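Probable diphthine synthase (Aeropyrum pernix, PDB 1WDE) probably catalyses the S-adenosyl-L-methionine-dependent trimethylation of a modified histidine in translation elongation factor 2, forming diphthine on the way to diphthamide. Local coordinates at residues 202-207 with 287-292; 139-144 with 156-161; 31-36 with 85-90. All coordinates share one frame; numbering follows the deposited sequence.

Contact 1 of 3, residues 202-207 with 287-292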
# COMPACT_ATOMS: atom_id res chain seq x y z
N ALA A 202 -11.19 -13.97 -20.60
CA ALA A 202 -11.16 -12.70 -21.32
C ALA A 202 -10.83 -12.94 -22.79
O ALA A 202 -10.97 -12.05 -23.62
CB ALA A 202 -10.14 -11.77 -20.71
N GLY A 203 -10.40 -14.16 -23.10
CA GLY A 203 -10.06 -14.50 -24.47
C GLY A 203 -8.78 -13.83 -24.92
O GLY A 203 -8.76 -13.10 -25.92
N ALA A 204 -7.70 -14.07 -24.19
CA ALA A 204 -6.41 -13.49 -24.52
C ALA A 204 -5.31 -14.23 -23.79
O ALA A 204 -5.57 -14.89 -22.79
CB ALA A 204 -6.38 -12.01 -24.14
N PRO A 205 -4.07 -14.13 -24.27
CA PRO A 205 -2.96 -14.82 -23.62
C PRO A 205 -2.72 -14.19 -22.24
O PRO A 205 -3.05 -13.03 -22.04
CB PRO A 205 -1.80 -14.55 -24.57
CG PRO A 205 -2.10 -13.13 -25.05
CD PRO A 205 -3.59 -13.22 -25.33
N ALA A 206 -2.19 -14.97 -21.30
CA ALA A 206 -1.87 -14.45 -19.96
C ALA A 206 -0.55 -13.72 -20.15
O ALA A 206 0.40 -14.29 -20.70
CB ALA A 206 -1.72 -15.59 -18.97
N LEU A 207 -0.47 -12.47 -19.69
CA LEU A 207 0.75 -11.69 -19.89
C LEU A 207 1.51 -11.15 -18.70
O LEU A 207 2.66 -10.79 -18.83
CB LEU A 207 0.43 -10.51 -20.84
CG LEU A 207 -0.12 -10.91 -22.20
CD1 LEU A 207 -0.71 -9.70 -22.87
CD2 LEU A 207 0.99 -11.55 -23.04
N LYS A 287 -8.10 -4.01 -28.62
CA LYS A 287 -9.21 -4.90 -28.96
C LYS A 287 -10.35 -4.79 -27.95
O LYS A 287 -11.43 -5.33 -28.18
CB LYS A 287 -8.76 -6.37 -29.00
CG LYS A 287 -7.71 -6.71 -30.04
CD LYS A 287 -7.27 -8.16 -29.87
CE LYS A 287 -6.22 -8.55 -30.90
NZ LYS A 287 -5.88 -10.00 -30.82
N GLY A 288 -10.11 -4.13 -26.83
CA GLY A 288 -11.15 -3.98 -25.82
C GLY A 288 -11.30 -5.19 -24.92
O GLY A 288 -12.26 -5.32 -24.16
N VAL A 289 -10.33 -6.09 -25.01
CA VAL A 289 -10.33 -7.30 -24.20
C VAL A 289 -10.49 -7.05 -22.70
O VAL A 289 -11.26 -7.74 -22.01
CB VAL A 289 -9.00 -8.06 -24.40
CG1 VAL A 289 -8.97 -9.32 -23.54
CG2 VAL A 289 -8.81 -8.39 -25.86
N TYR A 290 -9.77 -6.06 -22.19
CA TYR A 290 -9.78 -5.80 -20.76
C TYR A 290 -10.93 -5.03 -20.14
O TYR A 290 -10.84 -4.58 -19.01
CB TYR A 290 -8.44 -5.18 -20.37
CG TYR A 290 -7.24 -5.99 -20.87
CD1 TYR A 290 -7.05 -7.31 -20.48
CD2 TYR A 290 -6.32 -5.41 -21.75
CE1 TYR A 290 -5.95 -8.05 -20.95
CE2 TYR A 290 -5.22 -6.14 -22.21
CZ TYR A 290 -5.05 -7.46 -21.80
OH TYR A 290 -3.95 -8.16 -22.23
N MSE A 291 -12.03 -4.89 -20.87
CA MSE A 291 -13.21 -4.22 -20.34
C MSE A 291 -14.39 -5.20 -20.50
O MSE A 291 -14.67 -5.64 -21.62
CB MSE A 291 -13.49 -2.91 -21.11
CG MSE A 291 -12.38 -1.84 -21.00
SE MSE A 291 -12.72 -0.12 -21.91
CE MSE A 291 -13.33 0.92 -20.38
N GLU A 292 -15.05 -5.57 -19.41
CA GLU A 292 -16.19 -6.48 -19.51
C GLU A 292 -17.39 -6.09 -18.65
O GLU A 292 -18.48 -5.88 -19.18
CB GLU A 292 -15.79 -7.92 -19.19
CG GLU A 292 -14.46 -8.32 -19.75
CD GLU A 292 -13.33 -7.87 -18.85
OE1 GLU A 292 -13.62 -7.18 -17.84
OE2 GLU A 292 -12.16 -8.21 -19.14
O HOH W 1 -3.99 -10.79 -21.24
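Apolar contact between the two helix-exit segments centres on V289, whose CG1 methyl meets both A202 and A204. It lies 3.9 Å from the CB of A202 and 3.8 Å from the CB of A204, so the two small side chains on either side of G203 close on a single branch. With CG1 anti to the backbone N (chi1 179°), it is this methyl, rather than CG2, that is presented to the other segment. The same CG1 comes 3.4 Å from the carbonyl O of A202, the closest approach of the two segments. CG1 also lies above the rim of the ring of Y290, its own neighbour in sequence.

The second group of contacts belongs to Y290. Its side chain leaves the backbone away from residues 202-207, but the end of the ring comes back toward them, and OH sits 3.6 Å from CD1 of L207, the two side chains crossing at about a right angle.

The polar link is indirect. A water at the edge of the Y290 ring, in its plane, donates to the carbonyl O of P205 at 2.6 Å and lies 2.8 Å from the OH of Y290. E292 contributes little across the contact itself: its carboxylate forms a salt bridge to R157 through OE1 and a hydrogen bond with the Y198 hydroxyl through OE2.

Both segments are helix exits. G203, with positive phi, is the first residue beyond helix 184-202. G288 is the first beyond helix 277-287, in a Schellman motif, and also begins a type I beta turn ending at M291. The arrangement is thus a meeting of two helix C-terminal ends, at which the C-terminal tail packs against the loop leading to strand 213-217, away from the probable S-adenosyl-L-methionine site.

Contact 2 of 3, residues 139-144 with 156-161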
# COMPACT_ATOMS: atom_id res chain seq x y z
N GLY A 139 -3.64 3.23 -10.67
CA GLY A 139 -4.36 2.54 -9.61
C GLY A 139 -3.48 1.63 -8.75
O GLY A 139 -2.40 1.19 -9.17
N THR A 140 -3.93 1.39 -7.52
CA THR A 140 -3.21 0.54 -6.58
C THR A 140 -4.07 -0.68 -6.26
O THR A 140 -5.28 -0.54 -6.07
CB THR A 140 -2.88 1.29 -5.26
OG1 THR A 140 -2.01 2.39 -5.54
CG2 THR A 140 -2.20 0.35 -4.24
N VAL A 141 -3.47 -1.86 -6.20
CA VAL A 141 -4.23 -3.08 -5.88
C VAL A 141 -3.54 -3.76 -4.69
O VAL A 141 -2.42 -3.41 -4.34
CB VAL A 141 -4.23 -4.07 -7.06
CG1 VAL A 141 -4.82 -3.40 -8.30
CG2 VAL A 141 -2.81 -4.54 -7.34
N THR A 142 -4.22 -4.71 -4.06
CA THR A 142 -3.60 -5.43 -2.94
C THR A 142 -3.60 -6.91 -3.34
O THR A 142 -4.62 -7.43 -3.75
CB THR A 142 -4.40 -5.26 -1.63
OG1 THR A 142 -4.47 -3.87 -1.31
CG2 THR A 142 -3.67 -5.99 -0.46
N LEU A 143 -2.45 -7.58 -3.24
CA LEU A 143 -2.40 -9.00 -3.61
C LEU A 143 -2.78 -9.78 -2.35
O LEU A 143 -2.06 -9.74 -1.34
CB LEU A 143 -0.99 -9.36 -4.10
CG LEU A 143 -0.45 -8.47 -5.23
CD1 LEU A 143 0.91 -8.98 -5.69
CD2 LEU A 143 -1.47 -8.45 -6.39
N PRO A 144 -3.93 -10.47 -2.38
CA PRO A 144 -4.43 -11.25 -1.25
C PRO A 144 -3.61 -12.47 -0.89
O PRO A 144 -2.99 -13.10 -1.76
CB PRO A 144 -5.84 -11.63 -1.69
CG PRO A 144 -5.65 -11.84 -3.19
CD PRO A 144 -4.78 -10.67 -3.58
N ALA A 156 -6.23 -8.71 -11.26
CA ALA A 156 -5.41 -8.82 -12.47
C ALA A 156 -5.94 -7.81 -13.48
O ALA A 156 -5.17 -7.05 -14.06
CB ALA A 156 -5.47 -10.25 -13.04
N ARG A 157 -7.25 -7.79 -13.68
CA ARG A 157 -7.84 -6.84 -14.61
C ARG A 157 -7.47 -5.38 -14.31
O ARG A 157 -7.19 -4.62 -15.23
CB ARG A 157 -9.37 -6.96 -14.64
CG ARG A 157 -10.07 -5.87 -15.45
CD ARG A 157 -11.51 -6.28 -15.74
NE ARG A 157 -12.27 -5.26 -16.45
CZ ARG A 157 -12.90 -4.24 -15.86
NH1 ARG A 157 -12.86 -4.10 -14.54
NH2 ARG A 157 -13.60 -3.39 -16.59
N ARG A 158 -7.47 -4.97 -13.04
CA ARG A 158 -7.13 -3.57 -12.76
C ARG A 158 -5.69 -3.28 -13.18
O ARG A 158 -5.35 -2.16 -13.59
CB ARG A 158 -7.35 -3.24 -11.28
CG ARG A 158 -8.83 -3.24 -10.86
CD ARG A 158 -9.03 -2.42 -9.57
NE ARG A 158 -8.64 -1.02 -9.75
CZ ARG A 158 -8.04 -0.28 -8.82
NH1 ARG A 158 -7.77 -0.79 -7.62
NH2 ARG A 158 -7.67 0.97 -9.08
N ILE A 159 -4.84 -4.29 -13.12
CA ILE A 159 -3.47 -4.09 -13.54
C ILE A 159 -3.46 -3.85 -15.05
O ILE A 159 -2.79 -2.94 -15.52
CB ILE A 159 -2.57 -5.29 -13.19
CG1 ILE A 159 -2.50 -5.44 -11.66
CG2 ILE A 159 -1.18 -5.08 -13.79
CD1 ILE A 159 -1.71 -6.69 -11.19
N TYR A 160 -4.21 -4.66 -15.80
CA TYR A 160 -4.24 -4.43 -17.25
C TYR A 160 -4.86 -3.05 -17.57
O TYR A 160 -4.48 -2.40 -18.54
CB TYR A 160 -5.05 -5.53 -17.97
CG TYR A 160 -4.34 -6.87 -18.04
CD1 TYR A 160 -4.74 -7.93 -17.23
CD2 TYR A 160 -3.31 -7.08 -18.95
CE1 TYR A 160 -4.12 -9.19 -17.33
CE2 TYR A 160 -2.69 -8.32 -19.06
CZ TYR A 160 -3.10 -9.37 -18.25
OH TYR A 160 -2.51 -10.61 -18.38
N LEU A 161 -5.81 -2.60 -16.77
CA LEU A 161 -6.43 -1.28 -17.01
C LEU A 161 -5.39 -0.17 -16.88
O LEU A 161 -5.40 0.80 -17.65
CB LEU A 161 -7.61 -1.07 -16.04
CG LEU A 161 -8.84 -1.92 -16.42
CD1 LEU A 161 -9.98 -1.71 -15.43
CD2 LEU A 161 -9.29 -1.52 -17.83
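R158 reaches from the helix to the strand and touches it with two parts of its side chain. Near the backbone, its CB packs 3.9 Å from CG1 of V141; farther out, the guanidinium reaches the backbone of G139 and T140. The first torsion sets CG anti to the carbonyl carbon, and the chain then bends at chi3 (61°) rather than running out straight. The side chains of V141 and R158 pass alongside one another, pointing opposite ways.

At the tip, NH1 gives a weak hydrogen bond to the carbonyl O of T140, 2.9 Å long but bent, with an N-H...O angle of 127°. The other terminal nitrogen, NH2, comes 3.7 Å from the CA of G139, where the strand carries no side chain. The group meets these backbone atoms obliquely.

V141 points its side chain at the helix and divides its two methyls between neighbouring helix residues. CG1, anti to the carbonyl carbon, faces R158. CG2 occupies the crowded position between the backbone N and the carbonyl carbon, and touches CG1 of I159 more loosely, at 4.4 Å. The exposed arginine thus flanks a buried valine-isoleucine contact.

Strand 137-143 and helix 153-165 are the first two elements of a beta-alpha-beta unit completed by strand 168-173. The axes of strand segment 139-143 and helix segment 156-161 run nearly antiparallel (159°), 8.8 Å apart at closest approach. Strand 168-173 bonds to the backbone of V141 and L143 as their parallel neighbour, and L191 of helix 184-202 packs against both L143 and I159.

Contact 3 of 3, residues 31-36 with 85-90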
# COMPACT_ATOMS: atom_id res chain seq x y z
N ARG A 31 0.20 14.58 21.66
CA ARG A 31 0.54 14.98 23.02
C ARG A 31 -0.59 15.82 23.61
O ARG A 31 -0.88 15.73 24.81
CB ARG A 31 1.86 15.76 23.04
CG ARG A 31 3.05 14.88 22.66
CD ARG A 31 4.40 15.59 22.67
NE ARG A 31 4.46 16.73 21.75
CZ ARG A 31 5.58 17.18 21.19
NH1 ARG A 31 5.55 18.22 20.37
NH2 ARG A 31 6.74 16.57 21.44
N ARG A 32 -1.25 16.59 22.76
CA ARG A 32 -2.34 17.45 23.19
C ARG A 32 -3.71 16.78 23.25
O ARG A 32 -4.66 17.34 23.79
CB ARG A 32 -2.40 18.70 22.30
CG ARG A 32 -1.19 19.60 22.48
CD ARG A 32 -1.23 20.83 21.57
NE ARG A 32 -0.11 21.73 21.84
CZ ARG A 32 0.04 22.44 22.96
NH1 ARG A 32 -0.86 22.35 23.93
NH2 ARG A 32 1.10 23.22 23.13
N ALA A 33 -3.81 15.56 22.73
CA ALA A 33 -5.07 14.84 22.77
C ALA A 33 -5.34 14.36 24.20
O ALA A 33 -4.44 14.39 25.04
CB ALA A 33 -5.02 13.64 21.82
N ASP A 34 -6.57 13.95 24.48
CA ASP A 34 -6.92 13.47 25.81
C ASP A 34 -6.85 11.96 25.83
O ASP A 34 -6.55 11.35 26.86
CB ASP A 34 -8.32 13.94 26.20
CG ASP A 34 -8.44 15.46 26.23
OD1 ASP A 34 -7.63 16.11 26.93
OD2 ASP A 34 -9.34 16.00 25.55
N VAL A 35 -7.15 11.35 24.68
CA VAL A 35 -7.11 9.90 24.53
C VAL A 35 -6.37 9.58 23.22
O VAL A 35 -6.47 10.33 22.24
CB VAL A 35 -8.54 9.30 24.45
CG1 VAL A 35 -8.48 7.79 24.63
CG2 VAL A 35 -9.42 9.92 25.52
N VAL A 36 -5.64 8.47 23.21
CA VAL A 36 -4.88 8.06 22.03
C VAL A 36 -5.03 6.58 21.70
O VAL A 36 -4.46 5.73 22.38
CB VAL A 36 -3.39 8.36 22.20
CG1 VAL A 36 -2.64 7.99 20.92
CG2 VAL A 36 -3.18 9.83 22.53
N VAL A 85 -11.01 15.37 23.05
CA VAL A 85 -10.12 15.24 21.90
C VAL A 85 -9.58 13.82 21.82
O VAL A 85 -8.78 13.40 22.67
CB VAL A 85 -8.95 16.20 22.01
CG1 VAL A 85 -8.17 16.28 20.68
CG2 VAL A 85 -9.41 17.61 22.37
N VAL A 86 -10.01 13.07 20.82
CA VAL A 86 -9.57 11.69 20.64
C VAL A 86 -8.70 11.54 19.39
O VAL A 86 -9.04 12.04 18.33
CB VAL A 86 -10.78 10.73 20.54
CG1 VAL A 86 -10.31 9.33 20.22
CG2 VAL A 86 -11.54 10.71 21.86
N ALA A 87 -7.58 10.84 19.54
CA ALA A 87 -6.68 10.62 18.43
C ALA A 87 -6.59 9.15 18.05
O ALA A 87 -6.58 8.28 18.92
CB ALA A 87 -5.29 11.15 18.77
N VAL A 88 -6.57 8.89 16.74
CA VAL A 88 -6.42 7.54 16.22
C VAL A 88 -5.13 7.62 15.42
O VAL A 88 -5.02 8.40 14.46
CB VAL A 88 -7.60 7.12 15.32
CG1 VAL A 88 -7.32 5.76 14.70
CG2 VAL A 88 -8.88 7.04 16.16
N VAL A 89 -4.14 6.83 15.83
CA VAL A 89 -2.84 6.84 15.18
C VAL A 89 -2.59 5.62 14.31
O VAL A 89 -2.81 4.49 14.73
CB VAL A 89 -1.72 6.91 16.19
CG1 VAL A 89 -0.39 7.14 15.48
CG2 VAL A 89 -1.99 8.04 17.20
N THR A 90 -2.10 5.88 13.10
CA THR A 90 -1.79 4.84 12.13
C THR A 90 -0.33 4.98 11.69
O THR A 90 0.19 6.08 11.60
CB THR A 90 -2.70 4.98 10.88
OG1 THR A 90 -4.07 4.76 11.27
CG2 THR A 90 -2.31 3.96 9.81
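The carboxylate of D34, the flat side-chain group of this contact, is met at OD2 by the backbone N of V85, which comes from the anti side, 16° out of the carboxylate plane, and donates a hydrogen bond of 3.1 Å. It stands at the start of a parallel beta pairing between strands 35-39 and 85-90, neighbours in the five-stranded parallel sheet of the tetrapyrrole methylase fold. CG2 of V85 also lies 3.6 Å from OD2. The two side chains cross at about a right angle, and chi1 of -61° puts CG beside D34's own backbone N. That N in turn donates to the carbonyl O of V85 at 2.9 Å, so V85 is held at both its N and its O by one residue.

This pair of bonds leads into the ladder, in which V35 pairs with V86 and V36 with A87. The carbonyl O of V85 also takes a weak bond from V35 N, and A87 N donates to V35 O.

Side chains sort onto the two faces. V35 and V86 share one; V36 and A87 share the other, where the loop residue A33 also brings its CB to that of A87. V36 and V89 touch V30 of helix 24-32 and V53 of helix 47-57; CG1 of V36 meets CG2 of V89 at 3.8 Å.

In the fold
Contact 3 is a largely buried ladder within the parallel sheet, whereas contacts 1 and 2 are partly buried and lie on the other side of the chain's centre, with the centres of contacts 1 and 3 about 48 Å apart. Backbone hydrogen bonds dominate contact 3; contact 2 sets a helix on a strand of the mixed sheet through apolar packing and one weak arginine bond; contact 1 joins two helix-exit segments by methyl contacts and a water. Contacts 1 and 2 adjoin through R157 and Y160 of helix 153-165, which reach contact 1: the Y160 ring stacks on Y290, and its hydroxyl probably hydrogen-bonds L207 N.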